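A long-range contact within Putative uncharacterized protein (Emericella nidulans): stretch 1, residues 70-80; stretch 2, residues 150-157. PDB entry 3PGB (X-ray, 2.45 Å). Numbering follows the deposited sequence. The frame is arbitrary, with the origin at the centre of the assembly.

Stretch 1 70-80: GLTDDETADVA
Stretch 2 150-157: LVGPLPVS

Residues 73-80 form the start of a helix, against which residues 150-157 pack as a strand that gives way to an extended segment with cis peptide bonds before Pro153 and Pro155. No direct hydrogen bond joins the stretches; apolar packing and one water do, burying 286 Å² in total. Val151 (chi1 t, phi/psi -115/118) points toward the helix, its CG1 4.3 Å from CG1 of Val79 (chi1 t); both are buried, and their methyls suit a contact without polar partners. Gly152, fully extended at 179/179, and Pro153 make no contact. Buried Leu154 (-99/155; chi1 m, chi2 t) also points toward the helix, long enough to touch several partners: CD2 lies 4.0 Å from Val79 CG2, while CD1 lies 3.9 Å from Leu71 CD2 (chi1 m, chi2 t) and 4.2 Å from Glu75 CD. Glu75 (chi1 m, chi2 t) keeps its charge occupied, OE2 accepting from Thr72 N at 2.8 Å. Pro155, exposed and without a side-chain contact, has its CA 6.8 Å from Glu75 CA. Val156 (-60/131; chi1 t) has its CA 6.3 Å from Asp78 CA; its CG2 packs 3.6 Å from Asp78 CB and 4.1 Å from Val79 CG2. Partly exposed Asp78 (chi1 m) serves both apolar and polar contacts: a water donates to its OD2 at 2.7 Å and weakly accepts from Val156 N at 3.3 Å.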

# COMPACT_ATOMS: atom_id res chain seq x y z
N GLY A 70 -25.62 13.21 15.52
CA GLY A 70 -25.40 14.28 16.48
C GLY A 70 -26.66 15.05 16.81
O GLY A 70 -27.74 14.75 16.30
N LEU A 71 -26.50 16.04 17.68
CA LEU A 71 -27.62 16.89 18.09
C LEU A 71 -27.95 17.90 16.99
O LEU A 71 -27.06 18.38 16.30
CB LEU A 71 -27.28 17.65 19.38
CG LEU A 71 -27.02 16.80 20.62
CD1 LEU A 71 -26.41 17.64 21.74
CD2 LEU A 71 -28.29 16.12 21.09
N THR A 72 -29.23 18.20 16.82
CA THR A 72 -29.62 19.33 15.97
C THR A 72 -29.29 20.62 16.71
O THR A 72 -29.10 20.62 17.93
CB THR A 72 -31.12 19.32 15.67
OG1 THR A 72 -31.85 19.43 16.90
CG2 THR A 72 -31.53 18.04 14.94
N ASP A 73 -29.22 21.72 15.98
CA ASP A 73 -28.92 23.01 16.58
C ASP A 73 -29.87 23.38 17.72
O ASP A 73 -29.43 23.85 18.77
CB ASP A 73 -28.92 24.10 15.50
CG ASP A 73 -27.66 24.06 14.65
OD1 ASP A 73 -26.86 23.11 14.80
OD2 ASP A 73 -27.47 24.99 13.83
N ASP A 74 -31.16 23.15 17.51
CA ASP A 74 -32.18 23.46 18.51
C ASP A 74 -31.96 22.65 19.79
O ASP A 74 -31.99 23.20 20.89
CB ASP A 74 -33.59 23.21 17.95
CG ASP A 74 -34.01 24.24 16.90
OD1 ASP A 74 -33.23 25.18 16.62
OD2 ASP A 74 -35.13 24.12 16.35
N GLU A 75 -31.76 21.34 19.63
CA GLU A 75 -31.50 20.46 20.77
C GLU A 75 -30.32 20.96 21.60
O GLU A 75 -30.41 21.06 22.82
CB GLU A 75 -31.21 19.03 20.30
CG GLU A 75 -32.43 18.27 19.82
CD GLU A 75 -32.06 16.96 19.14
OE1 GLU A 75 -32.90 16.03 19.15
OE2 GLU A 75 -30.94 16.85 18.61
N THR A 76 -29.22 21.26 20.91
CA THR A 76 -28.01 21.76 21.55
C THR A 76 -28.26 23.08 22.27
O THR A 76 -27.71 23.32 23.34
CB THR A 76 -26.89 21.97 20.50
OG1 THR A 76 -26.70 20.76 19.75
CG2 THR A 76 -25.58 22.36 21.18
N ALA A 77 -29.10 23.92 21.67
CA ALA A 77 -29.52 25.18 22.29
C ALA A 77 -30.40 24.94 23.52
O ALA A 77 -30.18 25.54 24.57
CB ALA A 77 -30.28 26.03 21.28
N ASP A 78 -31.39 24.06 23.38
CA ASP A 78 -32.29 23.74 24.49
C ASP A 78 -31.53 23.15 25.69
O ASP A 78 -31.77 23.55 26.83
CB ASP A 78 -33.39 22.77 24.03
CG ASP A 78 -34.50 23.47 23.24
OD1 ASP A 78 -34.45 24.70 23.05
OD2 ASP A 78 -35.44 22.77 22.81
N VAL A 79 -30.60 22.24 25.42
CA VAL A 79 -29.80 21.61 26.47
C VAL A 79 -28.90 22.62 27.19
O VAL A 79 -28.79 22.58 28.40
CB VAL A 79 -28.95 20.46 25.92
CG1 VAL A 79 -28.01 19.93 26.99
CG2 VAL A 79 -29.85 19.35 25.40
N ALA A 80 -28.28 23.52 26.44
CA ALA A 80 -27.44 24.55 27.05
C ALA A 80 -28.27 25.39 28.03
O ALA A 80 -27.92 25.53 29.20
CB ALA A 80 -26.82 25.44 25.99
N LEU A 150 -25.54 12.44 31.71
CA LEU A 150 -26.57 12.24 30.68
C LEU A 150 -27.72 13.21 30.90
O LEU A 150 -28.26 13.28 32.01
CB LEU A 150 -27.14 10.82 30.72
CG LEU A 150 -26.54 9.72 29.84
CD1 LEU A 150 -27.51 8.54 29.79
CD2 LEU A 150 -26.22 10.21 28.44
N VAL A 151 -28.10 13.94 29.86
CA VAL A 151 -29.25 14.84 29.92
C VAL A 151 -30.35 14.34 28.98
O VAL A 151 -30.15 14.26 27.76
CB VAL A 151 -28.86 16.27 29.56
CG1 VAL A 151 -30.10 17.16 29.53
CG2 VAL A 151 -27.83 16.81 30.56
N GLY A 152 -31.50 14.00 29.55
CA GLY A 152 -32.61 13.50 28.77
C GLY A 152 -33.82 13.15 29.62
O GLY A 152 -33.77 13.28 30.84
N PRO A 153 -34.92 12.69 28.98
CA PRO A 153 -35.04 12.50 27.53
C PRO A 153 -35.16 13.81 26.76
O PRO A 153 -35.55 14.83 27.34
CB PRO A 153 -36.34 11.69 27.38
CG PRO A 153 -36.74 11.29 28.77
CD PRO A 153 -36.17 12.34 29.66
N LEU A 154 -34.82 13.77 25.48
CA LEU A 154 -35.08 14.88 24.57
C LEU A 154 -36.35 14.56 23.79
O LEU A 154 -36.71 13.40 23.64
CB LEU A 154 -33.89 15.10 23.63
CG LEU A 154 -32.53 15.44 24.27
CD1 LEU A 154 -31.53 15.87 23.20
CD2 LEU A 154 -32.65 16.51 25.33
N PRO A 155 -37.06 15.60 23.30
CA PRO A 155 -36.78 17.04 23.44
C PRO A 155 -36.83 17.51 24.89
O PRO A 155 -37.48 16.87 25.72
CB PRO A 155 -37.90 17.71 22.63
CG PRO A 155 -38.53 16.61 21.82
CD PRO A 155 -38.32 15.35 22.58
N VAL A 156 -36.16 18.61 25.19
CA VAL A 156 -36.14 19.15 26.55
C VAL A 156 -37.56 19.48 26.98
O VAL A 156 -38.31 20.13 26.24
CB VAL A 156 -35.26 20.42 26.68
CG1 VAL A 156 -35.38 21.00 28.09
CG2 VAL A 156 -33.81 20.10 26.35
N SER A 157 -37.93 19.02 28.17
CA SER A 157 -39.27 19.20 28.71
C SER A 157 -39.20 19.20 30.24
O SER A 157 -38.11 19.21 30.82
CB SER A 157 -40.18 18.07 28.23
OG SER A 157 -39.88 16.84 28.87
O HOH W 1 -34.74 20.18 22.60